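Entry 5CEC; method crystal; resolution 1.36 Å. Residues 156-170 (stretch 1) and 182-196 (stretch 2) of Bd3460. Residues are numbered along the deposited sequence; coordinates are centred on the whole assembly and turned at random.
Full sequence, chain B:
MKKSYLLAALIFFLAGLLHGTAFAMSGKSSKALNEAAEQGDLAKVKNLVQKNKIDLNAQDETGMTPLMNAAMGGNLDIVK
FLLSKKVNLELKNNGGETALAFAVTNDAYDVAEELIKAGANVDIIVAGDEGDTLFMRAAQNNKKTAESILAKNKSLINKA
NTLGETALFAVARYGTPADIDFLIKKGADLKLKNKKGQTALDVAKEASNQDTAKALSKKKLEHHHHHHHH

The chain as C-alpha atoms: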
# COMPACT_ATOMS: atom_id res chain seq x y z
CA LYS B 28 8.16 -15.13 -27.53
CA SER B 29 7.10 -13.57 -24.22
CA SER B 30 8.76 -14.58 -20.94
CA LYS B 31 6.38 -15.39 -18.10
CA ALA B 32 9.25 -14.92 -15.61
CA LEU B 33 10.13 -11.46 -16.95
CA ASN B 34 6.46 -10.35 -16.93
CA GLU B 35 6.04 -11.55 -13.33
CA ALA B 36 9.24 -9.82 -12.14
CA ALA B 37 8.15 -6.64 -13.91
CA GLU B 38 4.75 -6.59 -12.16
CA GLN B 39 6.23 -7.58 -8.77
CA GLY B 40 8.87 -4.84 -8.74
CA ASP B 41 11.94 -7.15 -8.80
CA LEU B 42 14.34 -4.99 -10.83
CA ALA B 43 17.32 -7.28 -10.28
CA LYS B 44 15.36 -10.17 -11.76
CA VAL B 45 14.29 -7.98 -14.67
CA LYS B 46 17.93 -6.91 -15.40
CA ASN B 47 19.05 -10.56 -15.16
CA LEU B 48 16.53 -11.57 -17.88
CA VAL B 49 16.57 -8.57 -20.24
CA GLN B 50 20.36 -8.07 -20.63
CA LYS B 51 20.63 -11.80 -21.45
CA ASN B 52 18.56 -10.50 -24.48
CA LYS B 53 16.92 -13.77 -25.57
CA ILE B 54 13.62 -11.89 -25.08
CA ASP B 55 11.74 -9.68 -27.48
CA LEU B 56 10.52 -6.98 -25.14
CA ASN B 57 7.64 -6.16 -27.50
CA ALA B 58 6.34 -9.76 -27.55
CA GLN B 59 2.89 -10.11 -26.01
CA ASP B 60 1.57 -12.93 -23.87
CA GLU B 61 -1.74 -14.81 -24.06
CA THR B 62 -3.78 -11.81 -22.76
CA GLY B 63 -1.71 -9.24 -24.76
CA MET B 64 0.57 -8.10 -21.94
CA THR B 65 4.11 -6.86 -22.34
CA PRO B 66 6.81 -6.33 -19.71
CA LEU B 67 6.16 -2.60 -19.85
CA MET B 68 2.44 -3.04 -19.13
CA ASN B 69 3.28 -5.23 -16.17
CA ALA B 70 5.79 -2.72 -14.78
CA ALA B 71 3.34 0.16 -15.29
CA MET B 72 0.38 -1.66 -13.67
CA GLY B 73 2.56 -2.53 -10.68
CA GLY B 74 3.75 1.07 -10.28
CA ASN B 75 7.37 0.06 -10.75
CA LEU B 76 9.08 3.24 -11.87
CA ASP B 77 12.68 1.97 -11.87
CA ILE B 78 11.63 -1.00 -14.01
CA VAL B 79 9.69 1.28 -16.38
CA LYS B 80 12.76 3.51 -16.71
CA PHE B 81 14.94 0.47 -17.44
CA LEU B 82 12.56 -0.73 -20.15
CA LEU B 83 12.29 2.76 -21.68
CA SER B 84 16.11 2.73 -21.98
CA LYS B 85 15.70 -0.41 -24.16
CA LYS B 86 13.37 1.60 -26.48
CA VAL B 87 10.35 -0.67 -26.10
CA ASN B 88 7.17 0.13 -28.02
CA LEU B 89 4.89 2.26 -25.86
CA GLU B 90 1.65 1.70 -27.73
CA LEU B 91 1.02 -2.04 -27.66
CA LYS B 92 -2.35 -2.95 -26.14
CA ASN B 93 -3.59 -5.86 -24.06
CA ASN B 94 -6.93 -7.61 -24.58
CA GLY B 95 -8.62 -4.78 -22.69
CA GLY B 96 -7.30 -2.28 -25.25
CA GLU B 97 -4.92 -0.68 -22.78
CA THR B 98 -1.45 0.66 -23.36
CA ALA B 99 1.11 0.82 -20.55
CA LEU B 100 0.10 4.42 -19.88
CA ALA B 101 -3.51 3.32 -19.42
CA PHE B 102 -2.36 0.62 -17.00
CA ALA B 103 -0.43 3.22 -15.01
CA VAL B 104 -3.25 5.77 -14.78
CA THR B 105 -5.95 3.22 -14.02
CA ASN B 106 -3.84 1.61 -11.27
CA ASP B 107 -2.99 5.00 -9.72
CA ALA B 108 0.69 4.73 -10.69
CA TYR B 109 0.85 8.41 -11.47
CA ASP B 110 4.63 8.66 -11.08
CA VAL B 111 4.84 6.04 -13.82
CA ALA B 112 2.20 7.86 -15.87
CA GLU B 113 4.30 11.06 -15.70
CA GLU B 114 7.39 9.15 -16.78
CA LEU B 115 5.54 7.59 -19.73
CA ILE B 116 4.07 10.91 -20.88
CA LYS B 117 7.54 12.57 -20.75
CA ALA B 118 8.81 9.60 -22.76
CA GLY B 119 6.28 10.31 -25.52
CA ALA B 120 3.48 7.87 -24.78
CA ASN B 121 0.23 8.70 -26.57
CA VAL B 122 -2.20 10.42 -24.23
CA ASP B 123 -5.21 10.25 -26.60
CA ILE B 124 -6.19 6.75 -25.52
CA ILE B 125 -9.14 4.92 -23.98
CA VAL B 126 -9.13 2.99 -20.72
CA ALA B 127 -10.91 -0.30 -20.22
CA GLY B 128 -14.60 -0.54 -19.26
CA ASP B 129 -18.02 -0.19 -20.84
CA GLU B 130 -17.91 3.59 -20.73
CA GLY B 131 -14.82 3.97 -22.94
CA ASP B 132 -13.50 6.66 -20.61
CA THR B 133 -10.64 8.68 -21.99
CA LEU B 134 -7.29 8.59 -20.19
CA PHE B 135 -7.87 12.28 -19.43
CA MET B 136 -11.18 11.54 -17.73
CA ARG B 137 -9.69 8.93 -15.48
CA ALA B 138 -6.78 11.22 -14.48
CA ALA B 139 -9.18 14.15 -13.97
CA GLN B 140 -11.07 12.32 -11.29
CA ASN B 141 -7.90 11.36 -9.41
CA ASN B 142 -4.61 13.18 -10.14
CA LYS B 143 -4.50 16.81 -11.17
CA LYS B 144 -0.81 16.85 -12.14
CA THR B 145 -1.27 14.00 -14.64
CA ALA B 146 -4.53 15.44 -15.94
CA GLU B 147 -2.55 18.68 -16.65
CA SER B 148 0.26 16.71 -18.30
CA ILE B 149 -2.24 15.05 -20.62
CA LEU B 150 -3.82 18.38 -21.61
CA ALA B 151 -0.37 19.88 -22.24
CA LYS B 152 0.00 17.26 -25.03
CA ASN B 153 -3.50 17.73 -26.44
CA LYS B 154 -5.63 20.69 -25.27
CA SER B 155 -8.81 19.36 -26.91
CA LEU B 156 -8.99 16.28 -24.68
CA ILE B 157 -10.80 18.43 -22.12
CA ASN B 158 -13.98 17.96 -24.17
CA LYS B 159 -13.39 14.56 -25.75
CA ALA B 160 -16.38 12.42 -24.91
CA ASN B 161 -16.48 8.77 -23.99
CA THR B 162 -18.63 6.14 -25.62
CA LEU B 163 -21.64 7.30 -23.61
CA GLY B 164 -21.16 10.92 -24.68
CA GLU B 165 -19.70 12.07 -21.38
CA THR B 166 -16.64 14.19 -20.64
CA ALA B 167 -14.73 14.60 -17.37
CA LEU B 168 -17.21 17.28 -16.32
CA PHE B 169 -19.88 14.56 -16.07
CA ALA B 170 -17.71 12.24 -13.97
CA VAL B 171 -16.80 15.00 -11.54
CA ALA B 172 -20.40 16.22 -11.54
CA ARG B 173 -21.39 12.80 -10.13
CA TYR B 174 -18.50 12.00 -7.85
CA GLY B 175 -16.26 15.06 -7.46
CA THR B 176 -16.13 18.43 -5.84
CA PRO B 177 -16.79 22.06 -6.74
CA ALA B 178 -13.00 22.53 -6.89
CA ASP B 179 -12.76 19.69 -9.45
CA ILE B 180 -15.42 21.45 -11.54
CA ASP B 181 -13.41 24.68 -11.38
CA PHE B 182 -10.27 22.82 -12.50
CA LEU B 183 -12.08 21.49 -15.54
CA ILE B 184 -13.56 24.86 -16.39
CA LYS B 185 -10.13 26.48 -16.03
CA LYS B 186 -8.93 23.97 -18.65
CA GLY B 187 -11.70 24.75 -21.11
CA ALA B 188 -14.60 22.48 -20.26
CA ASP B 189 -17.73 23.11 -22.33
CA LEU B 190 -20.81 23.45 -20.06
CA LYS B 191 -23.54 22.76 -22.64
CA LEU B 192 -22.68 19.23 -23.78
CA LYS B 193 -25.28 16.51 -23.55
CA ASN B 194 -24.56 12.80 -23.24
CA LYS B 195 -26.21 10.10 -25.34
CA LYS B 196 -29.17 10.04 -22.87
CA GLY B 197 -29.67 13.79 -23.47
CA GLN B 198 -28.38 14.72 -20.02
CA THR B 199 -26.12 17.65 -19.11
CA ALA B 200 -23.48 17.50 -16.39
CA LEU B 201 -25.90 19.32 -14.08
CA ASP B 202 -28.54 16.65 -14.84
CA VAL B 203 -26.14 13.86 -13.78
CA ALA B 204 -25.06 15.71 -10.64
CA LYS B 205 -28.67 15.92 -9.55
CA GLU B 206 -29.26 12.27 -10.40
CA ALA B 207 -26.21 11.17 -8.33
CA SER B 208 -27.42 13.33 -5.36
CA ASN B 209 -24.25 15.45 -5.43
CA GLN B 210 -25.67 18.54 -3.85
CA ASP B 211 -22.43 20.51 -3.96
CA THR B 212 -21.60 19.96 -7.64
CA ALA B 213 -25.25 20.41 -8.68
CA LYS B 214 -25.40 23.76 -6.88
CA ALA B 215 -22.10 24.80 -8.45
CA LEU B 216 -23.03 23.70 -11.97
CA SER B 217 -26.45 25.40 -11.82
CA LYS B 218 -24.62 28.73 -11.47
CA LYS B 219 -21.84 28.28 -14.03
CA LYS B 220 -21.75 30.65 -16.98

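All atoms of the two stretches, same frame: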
# COMPACT_ATOMS: atom_id res chain seq x y z
N LEU B 156 -8.49 17.42 -25.45
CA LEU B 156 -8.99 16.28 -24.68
C LEU B 156 -9.92 16.68 -23.55
O LEU B 156 -10.72 15.86 -23.08
CB LEU B 156 -7.85 15.44 -24.17
CG LEU B 156 -7.06 14.70 -25.24
CD1 LEU B 156 -5.85 14.06 -24.65
CD2 LEU B 156 -7.89 13.68 -25.95
N ILE B 157 -9.87 17.93 -23.13
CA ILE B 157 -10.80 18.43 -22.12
C ILE B 157 -12.25 18.13 -22.45
O ILE B 157 -13.03 17.81 -21.53
CB ILE B 157 -10.55 19.93 -21.83
CG1 ILE B 157 -11.40 20.44 -20.68
CG2 ILE B 157 -10.79 20.80 -23.06
CD1 ILE B 157 -11.15 19.78 -19.35
N ASN B 158 -12.60 18.20 -23.73
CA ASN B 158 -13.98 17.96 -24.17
C ASN B 158 -14.19 16.72 -25.03
O ASN B 158 -15.24 16.57 -25.63
CB ASN B 158 -14.55 19.20 -24.86
CG ASN B 158 -14.71 20.35 -23.90
OD1 ASN B 158 -15.34 20.20 -22.86
ND2 ASN B 158 -14.14 21.49 -24.25
N LYS B 159 -13.23 15.81 -25.01
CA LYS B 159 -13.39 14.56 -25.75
C LYS B 159 -14.29 13.63 -24.98
O LYS B 159 -13.99 13.25 -23.85
CB LYS B 159 -12.05 13.89 -26.07
CG LYS B 159 -12.23 12.60 -26.84
CD LYS B 159 -10.94 11.98 -27.35
CE LYS B 159 -11.18 10.60 -27.95
NZ LYS B 159 -10.11 10.20 -28.89
N ALA B 160 -15.38 13.23 -25.60
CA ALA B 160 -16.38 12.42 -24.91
C ALA B 160 -16.06 10.96 -25.02
O ALA B 160 -15.44 10.50 -25.98
CB ALA B 160 -17.78 12.69 -25.45
N ASN B 161 -16.52 10.23 -24.00
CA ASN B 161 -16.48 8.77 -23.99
C ASN B 161 -17.58 8.17 -24.82
O ASN B 161 -18.30 8.88 -25.53
CB ASN B 161 -16.45 8.24 -22.54
CG ASN B 161 -17.78 8.34 -21.81
OD1 ASN B 161 -18.82 8.68 -22.38
ND2 ASN B 161 -17.75 8.00 -20.53
N THR B 162 -17.68 6.84 -24.78
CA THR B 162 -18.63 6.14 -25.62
C THR B 162 -20.07 6.49 -25.32
O THR B 162 -20.92 6.38 -26.19
CB THR B 162 -18.44 4.63 -25.48
OG1 THR B 162 -17.10 4.32 -25.85
CG2 THR B 162 -19.46 3.82 -26.30
N LEU B 163 -20.32 6.89 -24.07
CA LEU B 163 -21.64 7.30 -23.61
C LEU B 163 -21.93 8.80 -23.80
O LEU B 163 -22.96 9.29 -23.38
CB LEU B 163 -21.81 6.88 -22.15
CG LEU B 163 -21.52 5.40 -21.85
CD1 LEU B 163 -21.74 5.08 -20.38
CD2 LEU B 163 -22.36 4.50 -22.74
N GLY B 164 -21.02 9.51 -24.44
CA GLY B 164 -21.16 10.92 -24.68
C GLY B 164 -20.79 11.82 -23.54
O GLY B 164 -21.22 12.97 -23.53
N GLU B 165 -20.03 11.30 -22.57
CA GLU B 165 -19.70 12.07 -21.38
C GLU B 165 -18.24 12.46 -21.38
O GLU B 165 -17.37 11.69 -21.79
CB GLU B 165 -20.02 11.24 -20.12
CG GLU B 165 -21.52 11.04 -19.97
CD GLU B 165 -21.95 10.45 -18.64
OE1 GLU B 165 -21.08 10.02 -17.84
OE2 GLU B 165 -23.17 10.39 -18.41
N THR B 166 -17.98 13.68 -20.90
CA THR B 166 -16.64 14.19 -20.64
C THR B 166 -16.36 14.14 -19.14
O THR B 166 -17.20 13.74 -18.32
CB THR B 166 -16.56 15.63 -21.13
OG1 THR B 166 -17.54 16.38 -20.42
CG2 THR B 166 -16.84 15.70 -22.62
N ALA B 167 -15.15 14.54 -18.78
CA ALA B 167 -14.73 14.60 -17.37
C ALA B 167 -15.67 15.41 -16.50
O ALA B 167 -15.87 15.08 -15.34
CB ALA B 167 -13.33 15.15 -17.26
N LEU B 168 -16.25 16.47 -17.07
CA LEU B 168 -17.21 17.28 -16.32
C LEU B 168 -18.35 16.43 -15.75
O LEU B 168 -18.82 16.70 -14.65
CB LEU B 168 -17.75 18.42 -17.19
CG LEU B 168 -18.52 19.49 -16.42
CD1 LEU B 168 -17.59 20.32 -15.55
CD2 LEU B 168 -19.21 20.43 -17.39
N PHE B 169 -18.79 15.44 -16.51
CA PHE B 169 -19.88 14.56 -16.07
C PHE B 169 -19.42 13.66 -14.92
O PHE B 169 -20.16 13.43 -13.95
CB PHE B 169 -20.34 13.66 -17.23
CG PHE B 169 -21.16 14.38 -18.26
CD1 PHE B 169 -20.60 15.29 -19.15
CD2 PHE B 169 -22.50 14.12 -18.35
CE1 PHE B 169 -21.39 15.91 -20.08
CE2 PHE B 169 -23.30 14.74 -19.28
CZ PHE B 169 -22.74 15.63 -20.17
N ALA B 170 -18.21 13.10 -15.03
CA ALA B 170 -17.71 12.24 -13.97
C ALA B 170 -17.55 12.97 -12.65
O ALA B 170 -17.93 12.47 -11.60
CB ALA B 170 -16.38 11.62 -14.39
N PHE B 182 -11.43 23.28 -11.76
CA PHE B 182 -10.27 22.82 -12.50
C PHE B 182 -10.63 22.56 -13.95
O PHE B 182 -9.91 23.04 -14.85
CB PHE B 182 -9.64 21.57 -11.84
CG PHE B 182 -8.62 20.86 -12.69
CD1 PHE B 182 -7.35 21.40 -12.85
CD2 PHE B 182 -8.91 19.70 -13.37
CE1 PHE B 182 -6.40 20.77 -13.65
CE2 PHE B 182 -7.96 19.07 -14.15
CZ PHE B 182 -6.71 19.61 -14.31
N LEU B 183 -11.71 21.83 -14.18
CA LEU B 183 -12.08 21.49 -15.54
C LEU B 183 -12.47 22.70 -16.34
O LEU B 183 -12.09 22.83 -17.51
CB LEU B 183 -13.15 20.42 -15.59
CG LEU B 183 -12.71 19.06 -15.03
CD1 LEU B 183 -13.91 18.13 -15.01
CD2 LEU B 183 -11.59 18.43 -15.82
N ILE B 184 -13.18 23.63 -15.71
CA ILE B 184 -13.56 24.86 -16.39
C ILE B 184 -12.33 25.68 -16.74
O ILE B 184 -12.25 26.21 -17.85
CB ILE B 184 -14.59 25.62 -15.55
CG1 ILE B 184 -15.93 24.88 -15.58
CG2 ILE B 184 -14.74 27.05 -16.06
CD1 ILE B 184 -17.00 25.45 -14.67
N LYS B 185 -11.39 25.78 -15.80
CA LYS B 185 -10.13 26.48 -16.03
C LYS B 185 -9.35 25.91 -17.21
O LYS B 185 -8.65 26.64 -17.90
CB LYS B 185 -9.32 26.52 -14.72
CG LYS B 185 -9.88 27.58 -13.76
CD LYS B 185 -9.37 27.41 -12.33
CE LYS B 185 -7.88 27.63 -12.24
NZ LYS B 185 -7.42 27.52 -10.82
N LYS B 186 -9.56 24.62 -17.50
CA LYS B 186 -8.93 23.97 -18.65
C LYS B 186 -9.78 23.94 -19.90
O LYS B 186 -9.38 23.32 -20.88
CB LYS B 186 -8.53 22.53 -18.28
CG LYS B 186 -7.53 22.45 -17.14
CD LYS B 186 -6.30 23.32 -17.37
CE LYS B 186 -5.26 23.13 -16.29
NZ LYS B 186 -4.10 24.00 -16.53
N GLY B 187 -10.92 24.62 -19.89
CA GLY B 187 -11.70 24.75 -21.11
C GLY B 187 -12.93 23.90 -21.25
O GLY B 187 -13.51 23.84 -22.33
N ALA B 188 -13.41 23.32 -20.15
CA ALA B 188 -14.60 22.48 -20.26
C ALA B 188 -15.80 23.25 -20.79
O ALA B 188 -16.12 24.34 -20.35
CB ALA B 188 -14.96 21.82 -18.93
N ASP B 189 -16.49 22.61 -21.73
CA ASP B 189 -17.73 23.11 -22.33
C ASP B 189 -18.83 22.73 -21.35
O ASP B 189 -18.86 21.59 -20.91
CB ASP B 189 -17.91 22.46 -23.71
CG ASP B 189 -19.12 22.97 -24.51
OD1 ASP B 189 -20.10 23.51 -23.94
OD2 ASP B 189 -19.09 22.76 -25.76
N LEU B 190 -19.71 23.66 -21.02
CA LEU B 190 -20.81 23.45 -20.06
C LEU B 190 -22.11 22.92 -20.66
O LEU B 190 -22.96 22.39 -19.93
CB LEU B 190 -21.14 24.78 -19.36
CG LEU B 190 -19.98 25.34 -18.55
CD1 LEU B 190 -20.26 26.79 -18.13
CD2 LEU B 190 -19.66 24.47 -17.33
N LYS B 191 -22.25 23.03 -21.98
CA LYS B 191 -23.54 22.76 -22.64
C LYS B 191 -23.65 21.38 -23.28
O LYS B 191 -24.65 21.08 -23.92
CB LYS B 191 -23.85 23.82 -23.71
CG LYS B 191 -24.17 25.19 -23.09
CD LYS B 191 -24.80 26.16 -24.09
CE LYS B 191 -26.24 25.82 -24.48
NZ LYS B 191 -27.23 26.15 -23.42
N LEU B 192 -22.64 20.54 -23.11
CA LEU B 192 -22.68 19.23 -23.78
C LEU B 192 -23.77 18.37 -23.17
O LEU B 192 -24.05 18.43 -21.97
CB LEU B 192 -21.33 18.52 -23.67
CG LEU B 192 -20.17 19.27 -24.32
CD1 LEU B 192 -18.85 18.57 -24.07
CD2 LEU B 192 -20.40 19.37 -25.82
N LYS B 193 -24.35 17.53 -24.00
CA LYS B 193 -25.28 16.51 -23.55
C LYS B 193 -24.73 15.13 -23.90
O LYS B 193 -24.14 14.94 -24.96
CB LYS B 193 -26.61 16.72 -24.23
CG LYS B 193 -27.36 17.94 -23.72
CD LYS B 193 -28.70 18.12 -24.41
CE LYS B 193 -29.47 19.24 -23.72
NZ LYS B 193 -30.80 19.45 -24.35
N ASN B 194 -24.93 14.17 -23.00
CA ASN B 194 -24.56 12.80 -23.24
C ASN B 194 -25.58 12.12 -24.15
O ASN B 194 -26.53 12.75 -24.63
CB ASN B 194 -24.32 12.04 -21.92
CG ASN B 194 -25.59 11.80 -21.13
OD1 ASN B 194 -26.70 11.96 -21.63
ND2 ASN B 194 -25.43 11.42 -19.87
N LYS B 195 -25.36 10.83 -24.40
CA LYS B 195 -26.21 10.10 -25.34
C LYS B 195 -27.64 9.83 -24.80
O LYS B 195 -28.53 9.48 -25.59
CB LYS B 195 -25.51 8.82 -25.83
CG LYS B 195 -24.42 9.13 -26.85
CD LYS B 195 -23.55 7.95 -27.25
CE LYS B 195 -22.51 8.41 -28.27
NZ LYS B 195 -21.63 7.26 -28.70
N LYS B 196 -27.85 10.04 -23.50
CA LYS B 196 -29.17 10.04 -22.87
C LYS B 196 -29.84 11.42 -22.90
O LYS B 196 -30.96 11.56 -22.43
CB LYS B 196 -29.12 9.55 -21.42
CG LYS B 196 -28.73 8.08 -21.22
CD LYS B 196 -28.77 7.84 -19.72
CE LYS B 196 -28.26 6.48 -19.31
NZ LYS B 196 -28.20 6.45 -17.82
O HOH W 1 -16.99 19.18 -20.87
O HOH W 2 -25.21 8.49 -21.96
O HOH W 3 -21.26 15.17 -25.18

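The most distinctive feature of this contact is the amide of N158, which reads the backbone of the other stretch with both its polar atoms: ND2 donates to G187 O (3.1 Å), while OD1 accepts from D189 N (2.9 Å). With chi1 in the m well, the side chain thus spans the turn that follows the helix ending near K185. A water extends this link, donating to N158 OD1 and D189 O and accepting from T166 OG1.

Beside it, buried I157 lays CG1 3.5 Å from K186 O and packs CD1 against L183 CD2 (3.8 Å). L183 also reaches the start of the helix at A167, its CD1 lying 3.8 Å from A167 CB and 3.5 Å from L168 N. L168 CD2 meets L190 CD2 at 4.1 Å, and the edge of the F169 ring faces L192 O, 3.6 Å from CZ.

At the far end the loops pair through polar groups. K195 N donates to L163 O (3.0 Å), and the extended K195 side chain carries NZ to T162 O (2.8 Å). N194 ND2 donates to E165 OE2 (2.9 Å). G164 fits tightly here: its phi is positive, and a CB would lie 2.9 Å from K195 N, a clash.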